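Side-chain contacts in intracellular serine protease (Bacillus licheniformis, PDB 4ZOQ), which cuts peptide bonds as a lanthipeptide protease of the subtilisin-like S8 family, probably working as a serine endopeptidase through a charge relay system: residues W11-D14 with L19-Y22; W24-Q29 with I94-P99; P59-S64 with Q89-I94; A283-L288 with Y334-M339. All blocks are in the same frame, centred on the assembly; numbering follows the deposited sequence.

In the fold
Contacts 1 to 4 form a chain of neighbouring contacts in a subtilase fold of helices packed on a seven-stranded sheet. Contact 1, first in sequence, folds the N-terminal arm on itself before helix 24-30. Contact 2 sets that helix on the C-terminal end of helix 86-97; contact 3, within the sequence that contact 2 spans, lays loop 59-64 on helix 86-97 one to two turns earlier. These share Ile94, their centres about 11 Å apart. Contact 4 comes last, about 11 Å from contact 2 between centres, joining helix 275-297 to the C-terminal helix 333-338. Contacts 1 and 4, centres about 22 Å apart, do not touch. Both termini thus pack around helices whose first turns carry the predicted catalytic His86 and Ser276.

Contact 1: W11-D14 with L19-Y22; sequences WGLD and LKEY
Leu13 and Leu19 lie antiparallel, side chain beside side chain, each reaching the base of the other. Leu13 CD2 rests on Leu19 CB at 3.9 Å, while Leu19 CD1 passes back along its partner to lie 3.6 Å from the backbone Leu13 O and 4.1 Å from Leu13 CB. The second methyl of Leu13 also reaches the next residue: Leu13 CD1 approaches Lys20 CG at 4.2 Å, where the two side chains cross at about a right angle. Lys20 therefore contributes the aliphatic root of its extended chain. In Leu13, CG stands anti to the carbonyl carbon (chi1 -62°), which sends the fork across the gap and spreads its methyls over two residues. Further out, the backbone of Leu13 turns through a positive phi, and its N is hydrogen-bonded to Tyr269 OH; the preceding Gly12 N is bonded to Asp60 OD1. On the other side, Tyr22 N donates to Leu19 O at 3.1 Å, closing a 3-10 turn, and Leu19 CD2 lies in plane at the edge of the Tyr22 ring. Leu23 and Leu247 extend the apolar patch around Leu13. An aspartate in place of Leu13 is likely to leave Leu19 CB without its methyl cover and to bring a charge into a buried patch. The joint is thus apolar between side chains, while the main-chain N-H groups nearby are taken up by polar bonds, which probably help to steady the arm leading into helix 24-30.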
loop_
_atom_site.group_PDB
_atom_site.type_symbol
_atom_site.label_atom_id
_atom_site.label_comp_id
_atom_site.label_asym_id
_atom_site.label_seq_id
_atom_site.Cartn_x
_atom_site.Cartn_y
_atom_site.Cartn_z
ATOM N N TRP B 11 2.809 -12.414 -16.455
ATOM C CA TRP B 11 2.522 -11.346 -17.401
ATOM C C TRP B 11 2.750 -11.838 -18.815
ATOM O O TRP B 11 3.664 -12.615 -19.073
ATOM C CB TRP B 11 3.398 -10.120 -17.149
ATOM C CG TRP B 11 3.250 -9.486 -15.799
ATOM C CD1 TRP B 11 2.340 -9.790 -14.851
ATOM C CD2 TRP B 11 4.045 -8.413 -15.271
ATOM N NE1 TRP B 11 2.525 -8.997 -13.748
ATOM C CE2 TRP B 11 3.563 -8.140 -13.984
ATOM C CE3 TRP B 11 5.125 -7.674 -15.757
ATOM C CZ2 TRP B 11 4.128 -7.149 -13.175
ATOM C CZ3 TRP B 11 5.670 -6.684 -14.958
ATOM C CH2 TRP B 11 5.174 -6.433 -13.683
ATOM N N GLY B 12 1.926 -11.355 -19.737
ATOM C CA GLY B 12 2.038 -11.727 -21.131
ATOM C C GLY B 12 3.280 -11.150 -21.775
ATOM O O GLY B 12 3.823 -11.765 -22.693
ATOM N N LEU B 13 3.691 -9.948 -21.348
ATOM C CA LEU B 13 4.942 -9.336 -21.831
ATOM C C LEU B 13 4.932 -9.178 -23.365
ATOM O O LEU B 13 5.985 -9.033 -23.999
ATOM C CB LEU B 13 6.165 -10.158 -21.382
ATOM C CG LEU B 13 6.467 -10.349 -19.880
ATOM C CD1 LEU B 13 7.635 -11.258 -19.709
ATOM C CD2 LEU B 13 6.795 -9.017 -19.200
ATOM N N ASP B 14 3.731 -9.213 -23.945
ATOM C CA ASP B 14 3.532 -9.185 -25.395
ATOM C C ASP B 14 4.354 -10.259 -26.135
ATOM O O ASP B 14 4.689 -10.100 -27.313
ATOM C CB ASP B 14 3.880 -7.790 -25.925
ATOM C CG ASP B 14 3.263 -7.504 -27.273
ATOM O OD1 ASP B 14 2.368 -8.270 -27.704
ATOM O OD2 ASP B 14 3.662 -6.494 -27.898
ATOM N N LEU B 19 11.960 -9.227 -22.100
ATOM C CA LEU B 19 11.453 -8.455 -20.978
ATOM C C LEU B 19 11.652 -9.187 -19.642
ATOM O O LEU B 19 11.523 -8.589 -18.582
ATOM C CB LEU B 19 9.989 -8.119 -21.189
ATOM C CG LEU B 19 9.737 -7.242 -22.412
ATOM C CD1 LEU B 19 8.284 -6.805 -22.419
ATOM C CD2 LEU B 19 10.679 -6.055 -22.467
ATOM N N LYS B 20 11.939 -10.486 -19.695
ATOM C CA LYS B 20 12.203 -11.245 -18.473
ATOM C C LYS B 20 13.407 -10.694 -17.724
ATOM O O LYS B 20 13.495 -10.812 -16.507
ATOM C CB LYS B 20 12.420 -12.724 -18.790
ATOM C CG LYS B 20 11.167 -13.406 -19.336
ATOM C CD LYS B 20 11.398 -14.878 -19.684
ATOM C CE LYS B 20 10.079 -15.516 -20.123
ATOM N NZ LYS B 20 10.256 -16.876 -20.697
ATOM N N GLU B 21 14.321 -10.051 -18.436
ATOM C CA GLU B 21 15.484 -9.473 -17.770
ATOM C C GLU B 21 15.108 -8.438 -16.689
ATOM O O GLU B 21 15.810 -8.294 -15.696
ATOM C CB GLU B 21 16.409 -8.825 -18.800
ATOM C CG GLU B 21 17.223 -9.821 -19.558
ATOM C CD GLU B 21 18.049 -10.679 -18.634
ATOM O OE1 GLU B 21 18.771 -10.111 -17.769
ATOM O OE2 GLU B 21 17.948 -11.919 -18.760
ATOM N N TYR B 22 14.023 -7.704 -16.919
ATOM C CA TYR B 22 13.589 -6.622 -16.036
ATOM C C TYR B 22 12.665 -7.130 -14.932
ATOM O O TYR B 22 12.248 -6.368 -14.046
ATOM C CB TYR B 22 12.869 -5.536 -16.859
ATOM C CG TYR B 22 13.665 -5.072 -18.072
ATOM C CD1 TYR B 22 14.857 -4.367 -17.926
ATOM C CD2 TYR B 22 13.213 -5.333 -19.353
ATOM C CE1 TYR B 22 15.579 -3.956 -19.025
ATOM C CE2 TYR B 22 13.916 -4.915 -20.454
ATOM C CZ TYR B 22 15.100 -4.235 -20.295
ATOM O OH TYR B 22 15.797 -3.834 -21.421
#

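Contact 2: W24-Q29 with I94-P99; sequences WFAAKQ and INIIAP
Two first torsions aim Phe25 and Ile96 at one another across helices 24-30 and 86-97. Phe25 holds CG between its backbone N and carbonyl carbon (chi1 73°), a position awkward in mid-helix but probably tolerated here in the first turn. Ile96 has CG1 anti to its backbone N (chi1 -165°), which places CG1 and CG2 against different neighbours. Ile96 CG1 packs on Ala26 CB at 3.6 Å, the closest approach between the two segments, and Ile96 CG2 meets Phe25 CE2 at 4.0 Å, with the side chains crossing obliquely. Ala26 CB also sits over one face of the Phe25 ring, displaced toward its rim.

One turn on, Gln29 bends at chi2 (-80°) and crosses Ile97 at a slant: Gln29 CG lies 4.0 Å from Ile97 CD1, and the same methyl touches the amide carbon. The amide itself is held at both ends, OE1 by Ala333 N and NE2 by Gln281 OE1, which fixes its rotation. Gln281, on helix 275-297, in turn touches Phe25 and Ile97, so three helices meet here; the Phe25 side chain is about 12 Å from that of the predicted catalytic Ser276. A small alanine allows close approach of the backbones, and the buried amide spends its hydrogen bonds on outside partners, leaving the helix interface itself to dispersion forces.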
loop_
_atom_site.group_PDB
_atom_site.type_symbol
_atom_site.label_atom_id
_atom_site.label_comp_id
_atom_site.label_asym_id
_atom_site.label_seq_id
_atom_site.Cartn_x
_atom_site.Cartn_y
_atom_site.Cartn_z
ATOM N N TRP B 24 13.709 -9.571 -12.990
ATOM C CA TRP B 24 14.678 -10.224 -12.106
ATOM C C TRP B 24 14.150 -10.290 -10.687
ATOM O O TRP B 24 14.329 -11.323 -10.015
ATOM C CB TRP B 24 16.038 -9.504 -12.113
ATOM C CG TRP B 24 15.965 -8.067 -11.678
ATOM C CD1 TRP B 24 15.817 -6.963 -12.482
ATOM C CD2 TRP B 24 16.013 -7.577 -10.328
ATOM N NE1 TRP B 24 15.801 -5.817 -11.710
ATOM C CE2 TRP B 24 15.901 -6.168 -10.387
ATOM C CE3 TRP B 24 16.145 -8.195 -9.075
ATOM C CZ2 TRP B 24 15.916 -5.369 -9.246
ATOM C CZ3 TRP B 24 16.123 -7.406 -7.937
ATOM C CH2 TRP B 24 16.022 -5.999 -8.030
ATOM N N PHE B 25 13.487 -9.215 -10.239
ATOM C CA PHE B 25 12.899 -9.184 -8.890
ATOM C C PHE B 25 11.812 -10.274 -8.743
ATOM O O PHE B 25 11.681 -10.891 -7.685
ATOM C CB PHE B 25 12.324 -7.794 -8.548
ATOM C CG PHE B 25 11.040 -7.466 -9.274
ATOM C CD1 PHE B 25 11.066 -6.906 -10.542
ATOM C CD2 PHE B 25 9.804 -7.764 -8.700
ATOM C CE1 PHE B 25 9.880 -6.643 -11.217
ATOM C CE2 PHE B 25 8.622 -7.500 -9.373
ATOM C CZ PHE B 25 8.661 -6.951 -10.628
ATOM N N ALA B 26 11.037 -10.512 -9.799
ATOM C CA ALA B 26 9.939 -11.496 -9.719
ATOM C C ALA B 26 10.499 -12.914 -9.719
ATOM O O ALA B 26 10.052 -13.764 -8.946
ATOM C CB ALA B 26 8.939 -11.310 -10.862
ATOM N N ALA B 27 11.510 -13.149 -10.556
ATOM C CA ALA B 27 12.200 -14.439 -10.583
ATOM C C ALA B 27 12.832 -14.721 -9.219
ATOM O O ALA B 27 12.813 -15.855 -8.749
ATOM C CB ALA B 27 13.255 -14.482 -11.684
ATOM N N LYS B 28 13.377 -13.683 -8.585
ATOM C CA LYS B 28 13.946 -13.843 -7.252
ATOM C C LYS B 28 12.875 -14.240 -6.233
ATOM O O LYS B 28 13.001 -15.242 -5.545
ATOM C CB LYS B 28 14.650 -12.558 -6.827
ATOM C CG LYS B 28 15.371 -12.680 -5.530
ATOM C CD LYS B 28 16.114 -11.410 -5.121
ATOM C CE LYS B 28 17.036 -11.718 -3.920
ATOM N NZ LYS B 28 18.391 -12.195 -4.339
ATOM N N GLN B 29 11.783 -13.488 -6.213
ATOM C CA GLN B 29 10.684 -13.725 -5.293
ATOM C C GLN B 29 10.066 -15.136 -5.402
ATOM O O GLN B 29 9.849 -15.815 -4.384
ATOM C CB GLN B 29 9.605 -12.671 -5.533
ATOM C CG GLN B 29 9.890 -11.277 -4.964
ATOM C CD GLN B 29 9.594 -11.184 -3.458
ATOM O OE1 GLN B 29 9.417 -12.204 -2.777
ATOM N NE2 GLN B 29 9.473 -9.958 -2.952
ATOM N N ILE B 94 1.641 -6.985 -6.829
ATOM C CA ILE B 94 0.860 -8.005 -6.159
ATOM C C ILE B 94 0.643 -9.163 -7.117
ATOM O O ILE B 94 0.780 -10.335 -6.751
ATOM C CB ILE B 94 -0.538 -7.513 -5.730
ATOM C CG1 ILE B 94 -0.478 -6.421 -4.668
ATOM C CG2 ILE B 94 -1.412 -8.689 -5.272
ATOM C CD1 ILE B 94 -1.708 -5.559 -4.712
ATOM N N ASN B 95 0.260 -8.825 -8.349
ATOM C CA ASN B 95 -0.111 -9.851 -9.317
ATOM C C ASN B 95 1.023 -10.795 -9.737
ATOM O O ASN B 95 0.816 -12.000 -9.837
ATOM C CB ASN B 95 -0.694 -9.203 -10.566
ATOM C CG ASN B 95 -1.154 -10.222 -11.571
ATOM O OD1 ASN B 95 -2.106 -10.956 -11.327
ATOM N ND2 ASN B 95 -0.452 -10.309 -12.687
ATOM N N ILE B 96 2.219 -10.255 -9.980
ATOM C CA ILE B 96 3.312 -11.070 -10.508
ATOM C C ILE B 96 3.718 -12.161 -9.502
ATOM O O ILE B 96 4.121 -13.245 -9.907
ATOM C CB ILE B 96 4.535 -10.205 -10.909
ATOM C CG1 ILE B 96 5.481 -11.006 -11.787
ATOM C CG2 ILE B 96 5.254 -9.604 -9.705
ATOM C CD1 ILE B 96 4.895 -11.439 -13.123
ATOM N N ILE B 97 3.524 -11.896 -8.207
ATOM C CA ILE B 97 3.791 -12.874 -7.153
ATOM C C ILE B 97 2.595 -13.802 -6.877
ATOM O O ILE B 97 2.759 -15.025 -6.708
ATOM C CB ILE B 97 4.183 -12.138 -5.828
ATOM C CG1 ILE B 97 5.631 -11.653 -5.934
ATOM C CG2 ILE B 97 4.032 -13.054 -4.632
ATOM C CD1 ILE B 97 5.956 -10.518 -5.078
ATOM N N ALA B 98 1.395 -13.238 -6.944
ATOM C CA ALA B 98 0.171 -13.968 -6.654
ATOM C C ALA B 98 -0.852 -13.695 -7.737
ATOM O O ALA B 98 -1.754 -12.873 -7.549
ATOM C CB ALA B 98 -0.379 -13.564 -5.318
ATOM N N PRO B 99 -0.698 -14.359 -8.883
ATOM C CA PRO B 99 -1.494 -13.975 -10.052
ATOM C C PRO B 99 -2.984 -14.260 -9.930
ATOM O O PRO B 99 -3.752 -13.640 -10.646
ATOM C CB PRO B 99 -0.853 -14.784 -11.205
ATOM C CG PRO B 99 0.064 -15.772 -10.571
ATOM C CD PRO B 99 0.430 -15.246 -9.222
#

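Contact 3: P59-S64 with Q89-I94; sequences PDLKAS and QTAGMI
Next to Ala91, whose methyl meets Leu61, Thr90 OG1 is hydrogen-bonded to both Asp51 OD2 and His86 O. Asp51 and His86 are predicted members of the charge relay, so this hydroxyl ties the side chain of one to the backbone of the other, on the helix that lies against loop 59-64. Leu61 carries the loop's side of the packing. Its CG stands anti to the carbonyl carbon (chi1 -51°), sending the forked end to the helix, where each methyl finds its own residue: Leu61 CD1 lies 4.0 Å from Ala91 CB, and Leu61 CD2 settles 4.1 Å from Gly92 CA. With no side chain at Gly92, the second methyl meets bare backbone. Thr88, Asn95 and Thr249 also touch Leu61, enclosing it, and Ser64 N donates to Leu61 O at 3.0 Å, turning the loop just behind it. Ala91 packs on Leu54 as well, and its methyl is about 7 Å from the side chain of Asp51. Contact 3 thus seats a single leucine on small helix residues by purely apolar packing; the polar links to the putative catalytic residues start from adjacent Thr90, directed away from the loop.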
loop_
_atom_site.group_PDB
_atom_site.type_symbol
_atom_site.label_atom_id
_atom_site.label_comp_id
_atom_site.label_asym_id
_atom_site.label_seq_id
_atom_site.Cartn_x
_atom_site.Cartn_y
_atom_site.Cartn_z
ATOM N N PRO B 59 -4.343 -6.444 -19.709
ATOM C CA PRO B 59 -4.320 -7.883 -20.027
ATOM C C PRO B 59 -3.853 -8.742 -18.860
ATOM O O PRO B 59 -4.377 -9.835 -18.626
ATOM C CB PRO B 59 -3.305 -7.982 -21.186
ATOM C CG PRO B 59 -3.249 -6.624 -21.763
ATOM C CD PRO B 59 -3.529 -5.653 -20.650
ATOM N N ASP B 60 -2.898 -8.225 -18.096
ATOM C CA ASP B 60 -2.354 -8.992 -16.990
ATOM C C ASP B 60 -3.206 -8.908 -15.730
ATOM O O ASP B 60 -3.182 -9.819 -14.907
ATOM C CB ASP B 60 -0.933 -8.524 -16.704
ATOM C CG ASP B 60 -0.003 -8.773 -17.864
ATOM O OD1 ASP B 60 -0.171 -9.804 -18.560
ATOM O OD2 ASP B 60 0.894 -7.939 -18.082
ATOM N N LEU B 61 -3.992 -7.844 -15.587
ATOM C CA LEU B 61 -4.687 -7.609 -14.314
ATOM C C LEU B 61 -6.195 -7.915 -14.372
ATOM O O LEU B 61 -6.792 -8.226 -13.349
ATOM C CB LEU B 61 -4.485 -6.154 -13.866
ATOM C CG LEU B 61 -3.020 -5.716 -13.854
ATOM C CD1 LEU B 61 -2.848 -4.229 -13.459
ATOM C CD2 LEU B 61 -2.168 -6.647 -12.986
ATOM N N LYS B 62 -6.812 -7.854 -15.554
ATOM C CA LYS B 62 -8.277 -7.979 -15.641
ATOM C C LYS B 62 -8.831 -9.297 -15.056
ATOM O O LYS B 62 -9.890 -9.277 -14.449
ATOM C CB LYS B 62 -8.763 -7.778 -17.084
ATOM C CG LYS B 62 -8.269 -8.789 -18.094
ATOM C CD LYS B 62 -8.769 -8.416 -19.486
ATOM C CE LYS B 62 -8.305 -9.405 -20.568
ATOM N NZ LYS B 62 -9.190 -10.608 -20.643
ATOM N N ALA B 63 -8.132 -10.427 -15.189
ATOM C CA ALA B 63 -8.628 -11.702 -14.613
ATOM C C ALA B 63 -8.755 -11.711 -13.084
ATOM O O ALA B 63 -9.508 -12.530 -12.534
ATOM C CB ALA B 63 -7.738 -12.865 -15.035
ATOM N N SER B 64 -7.968 -10.859 -12.415
ATOM C CA SER B 64 -7.892 -10.772 -10.943
ATOM C C SER B 64 -8.643 -9.586 -10.378
ATOM O O SER B 64 -8.833 -9.475 -9.162
ATOM C CB SER B 64 -6.436 -10.673 -10.474
ATOM O OG SER B 64 -5.662 -11.745 -10.972
ATOM N N GLN B 89 0.799 0.248 -11.413
ATOM C CA GLN B 89 2.137 -0.272 -11.170
ATOM C C GLN B 89 2.142 -1.094 -9.860
ATOM O O GLN B 89 2.665 -2.215 -9.820
ATOM C CB GLN B 89 3.151 0.866 -11.106
ATOM C CG GLN B 89 3.207 1.657 -12.401
ATOM C CD GLN B 89 4.237 2.770 -12.367
ATOM O OE1 GLN B 89 4.058 3.776 -11.684
ATOM N NE2 GLN B 89 5.338 2.580 -13.092
ATOM N N THR B 90 1.504 -0.562 -8.819
ATOM C CA THR B 90 1.404 -1.257 -7.539
ATOM C C THR B 90 0.671 -2.602 -7.714
ATOM O O THR B 90 1.151 -3.651 -7.273
ATOM C CB THR B 90 0.704 -0.380 -6.500
ATOM O OG1 THR B 90 1.404 0.868 -6.393
ATOM C CG2 THR B 90 0.657 -1.053 -5.149
ATOM N N ALA B 91 -0.446 -2.576 -8.427
ATOM C CA ALA B 91 -1.225 -3.794 -8.679
ATOM C C ALA B 91 -0.396 -4.926 -9.316
ATOM O O ALA B 91 -0.537 -6.097 -8.963
ATOM C CB ALA B 91 -2.416 -3.455 -9.573
ATOM N N GLY B 92 0.440 -4.576 -10.290
ATOM C CA GLY B 92 1.258 -5.562 -10.953
ATOM C C GLY B 92 2.208 -6.252 -9.998
ATOM O O GLY B 92 2.485 -7.440 -10.165
ATOM N N MET B 93 2.665 -5.559 -8.961
ATOM C CA MET B 93 3.604 -6.220 -8.074
ATOM C C MET B 93 2.889 -7.252 -7.210
ATOM O O MET B 93 3.468 -8.300 -6.898
ATOM C CB MET B 93 4.353 -5.227 -7.204
ATOM C CG MET B 93 5.179 -4.238 -7.979
ATOM S SD MET B 93 6.067 -4.980 -9.338
ATOM C CE MET B 93 7.571 -3.961 -9.346
ATOM N N ILE B 94 1.641 -6.985 -6.829
ATOM C CA ILE B 94 0.860 -8.005 -6.159
ATOM C C ILE B 94 0.643 -9.163 -7.117
ATOM O O ILE B 94 0.780 -10.335 -6.751
ATOM C CB ILE B 94 -0.538 -7.513 -5.730
ATOM C CG1 ILE B 94 -0.478 -6.421 -4.668
ATOM C CG2 ILE B 94 -1.412 -8.689 -5.272
ATOM C CD1 ILE B 94 -1.708 -5.559 -4.712
#

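Contact 4: A283-L288 with Y334-M339; sequences AGTAAL and YQALKM
Thr285 and Ala336 form the close side of this helix pair, Thr285 CG2 meeting Ala336 CB at 3.9 Å. With that methyl anti to the backbone N, Thr285 OG1 lies beside the N (chi1 -57°) and bonds back to Gln281 O of its own helix, so the threonine offers helix 333-338 only carbon. A turn along helix 275-297, and at the next residue of helix 333-338, the fit is slacker: Leu337 CD2 touches the backbone Leu288 O at 4.0 Å, but the leucine methyls Leu288 CD1 and Leu337 CD1 stay 4.4 Å apart.

The more exposed face of helix 333-338 is polar instead. There Lys338 NZ donates to Gln335 OE1 at 3.2 Å, in the carbonyl plane and on a lone pair, with a C=O...N angle of 117°. The other end of that amide, Gln335 NE2, makes a weak bond of 3.3 Å to Tyr334 OH, while Gln335 CG lies over one face of the tyrosine ring, toward its rim.

Around the buried side, Ser313 and Leu310 of helix 303-313 touch Ala336 and Thr285, respectively. Ala283 and Ala286 pack on strand 133-136 of the central sheet, and Tyr334 is joined through its backbone to Gln29, so the C-terminal helix packs on helix 275-297 and is joined at its start to the end of helix 24-30.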
loop_
_atom_site.group_PDB
_atom_site.type_symbol
_atom_site.label_atom_id
_atom_site.label_comp_id
_atom_site.label_asym_id
_atom_site.label_seq_id
_atom_site.Cartn_x
_atom_site.Cartn_y
_atom_site.Cartn_z
ATOM N N ALA B 283 2.734 -7.624 0.282
ATOM C CA ALA B 283 1.301 -7.846 0.349
ATOM C C ALA B 283 0.932 -9.071 -0.509
ATOM O O ALA B 283 0.166 -9.946 -0.057
ATOM C CB ALA B 283 0.538 -6.614 -0.101
ATOM N N GLY B 284 1.517 -9.148 -1.716
ATOM C CA GLY B 284 1.312 -10.273 -2.613
ATOM C C GLY B 284 1.766 -11.572 -1.975
ATOM O O GLY B 284 1.063 -12.588 -2.040
ATOM N N THR B 285 2.919 -11.520 -1.310
ATOM C CA THR B 285 3.431 -12.688 -0.602
ATOM C C THR B 285 2.488 -13.083 0.545
ATOM O O THR B 285 2.223 -14.274 0.761
ATOM C CB THR B 285 4.840 -12.453 -0.024
ATOM O OG1 THR B 285 5.748 -12.068 -1.074
ATOM C CG2 THR B 285 5.351 -13.743 0.649
ATOM N N ALA B 286 1.957 -12.092 1.259
ATOM C CA ALA B 286 1.007 -12.377 2.338
ATOM C C ALA B 286 -0.242 -13.093 1.816
ATOM O O ALA B 286 -0.729 -14.055 2.430
ATOM C CB ALA B 286 0.613 -11.106 3.052
ATOM N N ALA B 287 -0.759 -12.610 0.687
ATOM C CA ALA B 287 -1.916 -13.229 0.041
ATOM C C ALA B 287 -1.573 -14.669 -0.356
ATOM O O ALA B 287 -2.416 -15.561 -0.265
ATOM C CB ALA B 287 -2.368 -12.418 -1.172
ATOM N N LEU B 288 -0.332 -14.905 -0.759
ATOM C CA LEU B 288 0.049 -16.279 -1.085
ATOM C C LEU B 288 0.013 -17.198 0.145
ATOM O O LEU B 288 -0.470 -18.328 0.056
ATOM C CB LEU B 288 1.436 -16.328 -1.731
ATOM C CG LEU B 288 1.537 -16.000 -3.215
ATOM C CD1 LEU B 288 2.946 -16.365 -3.714
ATOM C CD2 LEU B 288 0.450 -16.758 -4.000
ATOM N N TYR B 334 8.930 -17.559 -2.197
ATOM C CA TYR B 334 9.165 -19.015 -2.245
ATOM C C TYR B 334 9.666 -19.533 -0.904
ATOM O O TYR B 334 9.352 -20.643 -0.520
ATOM C CB TYR B 334 10.147 -19.407 -3.360
ATOM C CG TYR B 334 11.590 -19.120 -3.050
ATOM C CD1 TYR B 334 12.150 -17.873 -3.367
ATOM C CD2 TYR B 334 12.401 -20.087 -2.444
ATOM C CE1 TYR B 334 13.472 -17.593 -3.082
ATOM C CE2 TYR B 334 13.714 -19.825 -2.163
ATOM C CZ TYR B 334 14.253 -18.570 -2.486
ATOM O OH TYR B 334 15.569 -18.289 -2.211
ATOM N N GLN B 335 10.429 -18.716 -0.186
ATOM C CA GLN B 335 10.914 -19.114 1.124
ATOM C C GLN B 335 9.754 -19.153 2.102
ATOM O O GLN B 335 9.684 -20.026 2.958
ATOM C CB GLN B 335 11.967 -18.148 1.653
ATOM C CG GLN B 335 13.334 -18.286 1.046
ATOM C CD GLN B 335 13.975 -19.641 1.265
ATOM O OE1 GLN B 335 13.479 -20.484 2.040
ATOM N NE2 GLN B 335 15.143 -19.830 0.639
ATOM N N ALA B 336 8.853 -18.179 1.966
ATOM C CA ALA B 336 7.661 -18.114 2.805
ATOM C C ALA B 336 6.854 -19.394 2.697
ATOM O O ALA B 336 6.459 -19.980 3.712
ATOM C CB ALA B 336 6.793 -16.905 2.414
ATOM N N LEU B 337 6.638 -19.838 1.465
ATOM C CA LEU B 337 5.861 -21.052 1.199
ATOM C C LEU B 337 6.669 -22.281 1.640
ATOM O O LEU B 337 6.118 -23.259 2.159
ATOM C CB LEU B 337 5.474 -21.133 -0.292
ATOM C CG LEU B 337 4.505 -20.075 -0.852
ATOM C CD1 LEU B 337 4.346 -20.245 -2.326
ATOM C CD2 LEU B 337 3.125 -20.153 -0.196
ATOM N N LYS B 338 7.984 -22.199 1.473
ATOM C CA LYS B 338 8.850 -23.324 1.798
ATOM C C LYS B 338 8.852 -23.573 3.305
ATOM O O LYS B 338 8.961 -24.721 3.760
ATOM C CB LYS B 338 10.268 -23.057 1.300
ATOM C CG LYS B 338 11.218 -24.220 1.367
ATOM C CD LYS B 338 12.657 -23.743 1.101
ATOM C CE LYS B 338 13.577 -24.086 2.271
ATOM N NZ LYS B 338 14.895 -23.383 2.191
ATOM N N MET B 339 8.655 -22.522 4.091
ATOM C CA MET B 339 8.593 -22.758 5.530
ATOM C C MET B 339 7.238 -23.167 6.040
ATOM O O MET B 339 7.069 -23.346 7.236
ATOM C CB MET B 339 9.038 -21.566 6.329
ATOM C CG MET B 339 10.522 -21.385 6.369
ATOM S SD MET B 339 10.814 -20.376 7.829
ATOM C CE MET B 339 9.151 -19.675 8.070
#